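Local coordinates for scyllo-inosose 3-dehydrogenase (Thermotoga maritima, PDB 3IP1), which catalyses the NAD(+)-dependent oxidation of scyllo-inosose to 3-dehydro-scyllo-inosose and thus probably serves in myo-inositol degradation, at residues Y379-R382 and L383-D386; A110-R113 and R114-K117. All blocks are in the same frame, centred on the assembly; numbering follows the deposited sequence.

Contact 1 (Y379-R382 and L383-D386)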
ATOM      1  N   TYR A 379     -38.210 -17.369  16.970  1.00 31.23           N
ATOM      2  CA  TYR A 379     -37.209 -17.715  15.960  1.00 30.05           C
ATOM      3  C   TYR A 379     -35.769 -17.687  16.469  1.00 29.49           C
ATOM      4  O   TYR A 379     -34.935 -18.463  16.028  1.00 29.07           O
ATOM      5  CB  TYR A 379     -37.397 -16.872  14.691  1.00 30.56           C
ATOM      6  CG  TYR A 379     -38.482 -17.452  13.825  1.00 30.96           C
ATOM      7  CD1 TYR A 379     -38.195 -18.482  12.920  1.00 31.75           C
ATOM      8  CD2 TYR A 379     -39.802 -17.029  13.952  1.00 31.56           C
ATOM      9  CE1 TYR A 379     -39.199 -19.062  12.145  1.00 32.70           C
ATOM     10  CE2 TYR A 379     -40.826 -17.605  13.171  1.00 32.96           C
ATOM     11  CZ  TYR A 379     -40.513 -18.622  12.284  1.00 33.89           C
ATOM     12  OH  TYR A 379     -41.497 -19.190  11.506  1.00 36.38           O
ATOM     13  N   ILE A 380     -35.487 -16.777  17.388  1.00 29.24           N
ATOM     14  CA  ILE A 380     -34.198 -16.731  18.066  1.00 29.50           C
ATOM     15  C   ILE A 380     -33.941 -18.070  18.775  1.00 29.87           C
ATOM     16  O   ILE A 380     -32.818 -18.575  18.773  1.00 29.24           O
ATOM     17  CB  ILE A 380     -34.156 -15.536  19.065  1.00 29.23           C
ATOM     18  CG1 ILE A 380     -34.010 -14.222  18.300  1.00 29.38           C
ATOM     19  CG2 ILE A 380     -33.041 -15.685  20.105  1.00 29.13           C
ATOM     20  CD1 ILE A 380     -33.941 -12.976  19.203  1.00 27.25           C
ATOM     21  N   LYS A 381     -34.989 -18.630  19.374  1.00 30.27           N
ATOM     22  CA  LYS A 381     -34.937 -19.955  19.979  1.00 31.76           C
ATOM     23  C   LYS A 381     -34.806 -21.089  18.930  1.00 32.19           C
ATOM     24  O   LYS A 381     -33.970 -21.997  19.052  1.00 32.05           O
ATOM     25  CB  LYS A 381     -36.186 -20.153  20.865  1.00 32.33           C
ATOM     26  CG  LYS A 381     -36.727 -21.609  20.959  1.00 34.71           C
ATOM     27  CD  LYS A 381     -36.460 -22.260  22.310  1.00 38.74           C
ATOM     28  CE  LYS A 381     -34.979 -22.482  22.567  1.00 39.75           C
ATOM     29  NZ  LYS A 381     -34.735 -23.595  23.553  1.00 39.77           N
ATOM     30  N   ARG A 382     -35.639 -21.035  17.905  1.00 32.61           N
ATOM     31  CA  ARG A 382     -35.648 -22.053  16.859  1.00 33.59           C
ATOM     32  C   ARG A 382     -34.289 -22.155  16.167  1.00 33.46           C
ATOM     33  O   ARG A 382     -33.828 -23.251  15.842  1.00 32.96           O
ATOM     34  CB  ARG A 382     -36.734 -21.693  15.867  1.00 34.14           C
ATOM     35  CG  ARG A 382     -37.250 -22.816  15.013  1.00 38.97           C
ATOM     36  CD  ARG A 382     -38.716 -22.525  14.794  1.00 45.79           C
ATOM     37  NE  ARG A 382     -39.153 -22.777  13.422  1.00 50.59           N
ATOM     38  CZ  ARG A 382     -40.351 -22.431  12.949  1.00 51.89           C
ATOM     39  NH1 ARG A 382     -40.670 -22.707  11.687  1.00 51.38           N
ATOM     40  NH2 ARG A 382     -41.236 -21.814  13.741  1.00 52.21           N
ATOM     41  N   LEU A 383     -33.629 -21.010  15.985  1.00 33.58           N
ATOM     42  CA  LEU A 383     -32.330 -20.963  15.298  1.00 33.81           C
ATOM     43  C   LEU A 383     -31.215 -21.678  16.053  1.00 34.13           C
ATOM     44  O   LEU A 383     -30.162 -21.934  15.489  1.00 34.17           O
ATOM     45  CB  LEU A 383     -31.915 -19.515  14.995  1.00 33.44           C
ATOM     46  CG  LEU A 383     -32.554 -18.851  13.774  1.00 33.06           C
ATOM     47  CD1 LEU A 383     -32.277 -17.351  13.780  1.00 32.48           C
ATOM     48  CD2 LEU A 383     -32.064 -19.485  12.474  1.00 31.35           C
ATOM     49  N   GLN A 384     -31.436 -21.995  17.328  1.00 34.80           N
ATOM     50  CA  GLN A 384     -30.481 -22.827  18.064  1.00 35.24           C
ATOM     51  C   GLN A 384     -30.311 -24.190  17.386  1.00 35.69           C
ATOM     52  O   GLN A 384     -29.241 -24.771  17.435  1.00 35.64           O
ATOM     53  CB  GLN A 384     -30.886 -23.005  19.536  1.00 34.88           C
ATOM     54  CG  GLN A 384     -30.949 -21.708  20.351  1.00 34.81           C
ATOM     55  CD  GLN A 384     -31.440 -21.910  21.789  1.00 35.76           C
ATOM     56  OE1 GLN A 384     -31.626 -23.031  22.248  1.00 36.15           O
ATOM     57  NE2 GLN A 384     -31.650 -20.816  22.497  1.00 34.53           N
ATOM     58  N   THR A 385     -31.351 -24.690  16.729  1.00 36.24           N
ATOM     59  CA  THR A 385     -31.315 -26.072  16.225  1.00 36.77           C
ATOM     60  C   THR A 385     -31.641 -26.216  14.744  1.00 37.28           C
ATOM     61  O   THR A 385     -31.221 -27.184  14.114  1.00 37.96           O
ATOM     62  CB  THR A 385     -32.258 -27.011  17.040  1.00 36.55           C
ATOM     63  OG1 THR A 385     -33.558 -26.410  17.157  1.00 36.34           O
ATOM     64  CG2 THR A 385     -31.686 -27.288  18.447  1.00 36.31           C
ATOM     65  N   ASP A 386     -32.398 -25.272  14.198  1.00 37.95           N
ATOM     66  CA  ASP A 386     -32.830 -25.343  12.803  1.00 38.83           C
ATOM     67  C   ASP A 386     -31.798 -24.721  11.854  1.00 39.36           C
ATOM     68  O   ASP A 386     -31.784 -23.506  11.637  1.00 39.98           O
ATOM     69  CB  ASP A 386     -34.220 -24.708  12.631  1.00 38.16           C
ATOM     70  CG  ASP A 386     -34.786 -24.900  11.227  1.00 38.59           C
ATOM     71  OD1 ASP A 386     -34.081 -25.446  10.352  1.00 37.70           O
ATOM     72  OD2 ASP A 386     -35.941 -24.498  10.991  1.00 37.85           O
TER
HETATM   73  O   HOH W   1     -31.209 -18.430  21.188  1.00 23.19           O
HETATM   74  O   HOH W   2     -34.604 -24.511  19.147  1.00 39.81           O
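Two backbone bonds running four residues back, L383 N to Y379 O and D386 N to R382 O, flank two running three residues back, Q384 N to K381 O and T385 N to R382 O, as the chain leaves helix 376-382. R382 O is gripped twice, by D386 N and T385 N, each at 3.0 Å: the first approaches in the carbonyl plane, the second stands above it. The side chain of L383 comes up against the oxygen end of the Y379 carbonyl, with CG 3.3 Å from Y379 O, and its isobutyl group also meets I67, V72 and L389. The chain turns here beside helix 69-75, in the catalytic half of the zinc-containing alcohol dehydrogenase fold. That helix carries H73, a probable charge-relay residue by similarity, whose side chain is about 7 Å from that of Q384. With CG anti to its carbonyl carbon (chi1 -62°), Q384 runs back along the helix and packs CG 3.3 Å from K381 O. Its amide crosses the end of the bent K381 chain, where OE1 takes a weak bond from K381 NZ at 3.4 Å. On the other branch of the amide, NE2 donates to a water that in turn donates to I380 O. A second water, 2.6 Å from K381 O, joins that carbonyl to T385 OG1, so two peptide oxygens near the helix end are tied through solvent to side chains further on. R382 turns the other way: CE1 of Y379 sits over the centre of its guanidinium, while NH2 forms a salt bridge with E378. D386 OD2 lies at the guanidinium edge but is 4.4 Å from R382 NE, beyond salt-bridge range, and its OD1 is hydrogen-bonded to S388 OG.

Contact 2 (A110-R113 and R114-K117); sequences AINR and RTNK
N112 and R114 meet through both backbone and side chain. N112 OD1 accepts the backbone N-H of R114 at 2.9 Å, an Asx turn in which the donor stands above the plane of the side-chain amide. The torsion that places it there sets CG anti to the backbone N (chi1 -178°), turning the amide forward over the start of the turn, where OD1 also touches R114 CB. From there R114 crosses it at a slant and bends at chi3, so that the guanidinium and amide planes lie 77° apart. N112 ND2 and R114 NE both bind OE2 of E123, one by a hydrogen bond and the other by a salt bridge, so the acid draws the two side chains together. T115 CG2 rests 3.3 Å above one face of the guanidinium of R114, toward its rim. On the main chain, N112 O accepts T115 N at 3.1 Å and, weakly, N116 N. The chain then comes back alongside itself: N112 N donates to K117 O at 2.7 Å, and N116 and K117 both face N112, a G1 beta bulge in the small hairpin of strands 111-112 and 117-118. N116 takes the left-handed backbone conformation (phi 56°) usual at the first position of such a bulge. T115 OG1 accepts K117 N in an ST turn, and I111 CG2 packs 3.5 Å from N116 C. The loop meets other chains: N116 OD1 is hydrogen-bonded to N149 of the second subunit, and the carbonyls of R113 and R114 accept from R308 of the third. With N112 engaging partners through its backbone N and O and both ends of its amide, the turn is held chiefly by polar bonds; the oxygens of R113 and R114 reach a cationic side chain of a neighbouring subunit, while those of N112 and K117 serve within the turn.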
ATOM      1  N   ALA A 110     -28.506  16.862  12.954  1.00 31.79           N
ATOM      2  CA  ALA A 110     -28.452  15.462  12.526  1.00 31.36           C
ATOM      3  C   ALA A 110     -28.250  15.366  11.015  1.00 30.95           C
ATOM      4  O   ALA A 110     -29.208  15.355  10.244  1.00 30.49           O
ATOM      5  CB  ALA A 110     -29.710  14.702  12.969  1.00 31.48           C
ATOM      6  N   ILE A 111     -26.991  15.295  10.596  1.00 30.39           N
ATOM      7  CA  ILE A 111     -26.653  15.498   9.174  1.00 30.18           C
ATOM      8  C   ILE A 111     -26.586  14.213   8.355  1.00 29.90           C
ATOM      9  O   ILE A 111     -25.924  13.260   8.737  1.00 29.91           O
ATOM     10  CB  ILE A 111     -25.330  16.296   9.024  1.00 30.10           C
ATOM     11  CG1 ILE A 111     -25.374  17.604   9.857  1.00 29.50           C
ATOM     12  CG2 ILE A 111     -25.036  16.569   7.569  1.00 29.56           C
ATOM     13  CD1 ILE A 111     -26.509  18.589   9.490  1.00 27.70           C
ATOM     14  N   ASN A 112     -27.280  14.207   7.228  1.00 29.91           N
ATOM     15  CA  ASN A 112     -27.206  13.118   6.262  1.00 30.00           C
ATOM     16  C   ASN A 112     -25.991  13.333   5.353  1.00 30.56           C
ATOM     17  O   ASN A 112     -25.909  14.349   4.650  1.00 30.31           O
ATOM     18  CB  ASN A 112     -28.486  13.056   5.427  1.00 29.67           C
ATOM     19  CG  ASN A 112     -28.491  11.906   4.441  1.00 28.62           C
ATOM     20  OD1 ASN A 112     -27.491  11.226   4.280  1.00 28.20           O
ATOM     21  ND2 ASN A 112     -29.626  11.684   3.770  1.00 27.10           N
ATOM     22  N   ARG A 113     -25.057  12.384   5.377  1.00 30.45           N
ATOM     23  CA  ARG A 113     -23.867  12.453   4.525  1.00 31.06           C
ATOM     24  C   ARG A 113     -24.177  12.534   3.032  1.00 31.51           C
ATOM     25  O   ARG A 113     -23.430  13.182   2.299  1.00 31.92           O
ATOM     26  CB  ARG A 113     -22.930  11.280   4.775  1.00 30.64           C
ATOM     27  CG  ARG A 113     -22.033  11.461   5.979  1.00 30.54           C
ATOM     28  CD  ARG A 113     -21.277  10.187   6.247  1.00 30.03           C
ATOM     29  NE  ARG A 113     -22.139   9.209   6.916  1.00 31.34           N
ATOM     30  CZ  ARG A 113     -22.017   8.838   8.187  1.00 27.65           C
ATOM     31  NH1 ARG A 113     -22.877   7.954   8.704  1.00 26.76           N
ATOM     32  NH2 ARG A 113     -21.043   9.350   8.938  1.00 24.69           N
ATOM     33  N   ARG A 114     -25.264  11.896   2.586  1.00 31.83           N
ATOM     34  CA  ARG A 114     -25.709  12.007   1.184  1.00 32.34           C
ATOM     35  C   ARG A 114     -25.802  13.463   0.700  1.00 32.36           C
ATOM     36  O   ARG A 114     -25.433  13.761  -0.433  1.00 32.65           O
ATOM     37  CB  ARG A 114     -27.056  11.307   0.945  1.00 32.61           C
ATOM     38  CG  ARG A 114     -27.487  11.329  -0.547  1.00 33.42           C
ATOM     39  CD  ARG A 114     -28.838  10.676  -0.830  1.00 32.04           C
ATOM     40  NE  ARG A 114     -29.934  11.249  -0.048  1.00 35.21           N
ATOM     41  CZ  ARG A 114     -30.674  12.303  -0.400  1.00 34.87           C
ATOM     42  NH1 ARG A 114     -30.446  12.963  -1.529  1.00 35.92           N
ATOM     43  NH2 ARG A 114     -31.649  12.712   0.394  1.00 35.62           N
ATOM     44  N   THR A 115     -26.283  14.359   1.562  1.00 32.42           N
ATOM     45  CA  THR A 115     -26.563  15.741   1.161  1.00 32.59           C
ATOM     46  C   THR A 115     -25.711  16.755   1.898  1.00 32.91           C
ATOM     47  O   THR A 115     -25.661  17.911   1.508  1.00 33.83           O
ATOM     48  CB  THR A 115     -28.030  16.107   1.430  1.00 32.80           C
ATOM     49  OG1 THR A 115     -28.322  15.902   2.822  1.00 32.77           O
ATOM     50  CG2 THR A 115     -28.966  15.250   0.570  1.00 31.66           C
ATOM     51  N   ASN A 116     -25.044  16.326   2.963  1.00 32.94           N
ATOM     52  CA  ASN A 116     -24.426  17.241   3.916  1.00 32.86           C
ATOM     53  C   ASN A 116     -25.422  18.241   4.519  1.00 33.27           C
ATOM     54  O   ASN A 116     -25.062  19.347   4.904  1.00 33.13           O
ATOM     55  CB  ASN A 116     -23.209  17.959   3.324  1.00 33.22           C
ATOM     56  CG  ASN A 116     -22.314  18.562   4.402  1.00 33.21           C
ATOM     57  OD1 ASN A 116     -22.130  17.974   5.478  1.00 32.03           O
ATOM     58  ND2 ASN A 116     -21.760  19.732   4.122  1.00 30.87           N
ATOM     59  N   LYS A 117     -26.676  17.816   4.608  1.00 33.47           N
ATOM     60  CA  LYS A 117     -27.730  18.584   5.251  1.00 34.06           C
ATOM     61  C   LYS A 117     -28.484  17.712   6.227  1.00 33.55           C
ATOM     62  O   LYS A 117     -28.369  16.481   6.191  1.00 33.86           O
ATOM     63  CB  LYS A 117     -28.681  19.174   4.208  1.00 34.45           C
ATOM     64  CG  LYS A 117     -28.010  20.260   3.387  1.00 36.85           C
ATOM     65  CD  LYS A 117     -28.789  20.608   2.138  1.00 41.46           C
ATOM     66  CE  LYS A 117     -28.082  21.733   1.395  1.00 43.24           C
ATOM     67  NZ  LYS A 117     -28.875  22.202   0.220  1.00 48.16           N
TER

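Overall arrangement
Both contacts are local turns and both are partly buried, but they lie on opposite sides of the chain's centre, with their own centres about 39 Å apart and nearest atoms about 26 Å apart. Contact 1 follows a helix and stays within its subunit: leucine packing against a helix that carries probable active-site residues is combined with waters on main-chain carbonyls. Contact 2 closes a short hairpin in the GroES-like domain, further from the chain centre, where two neighbouring subunits reach it. There a carboxylate is shared by an amide and a guanidinium, and only the second contact lends backbone oxygens to another chain.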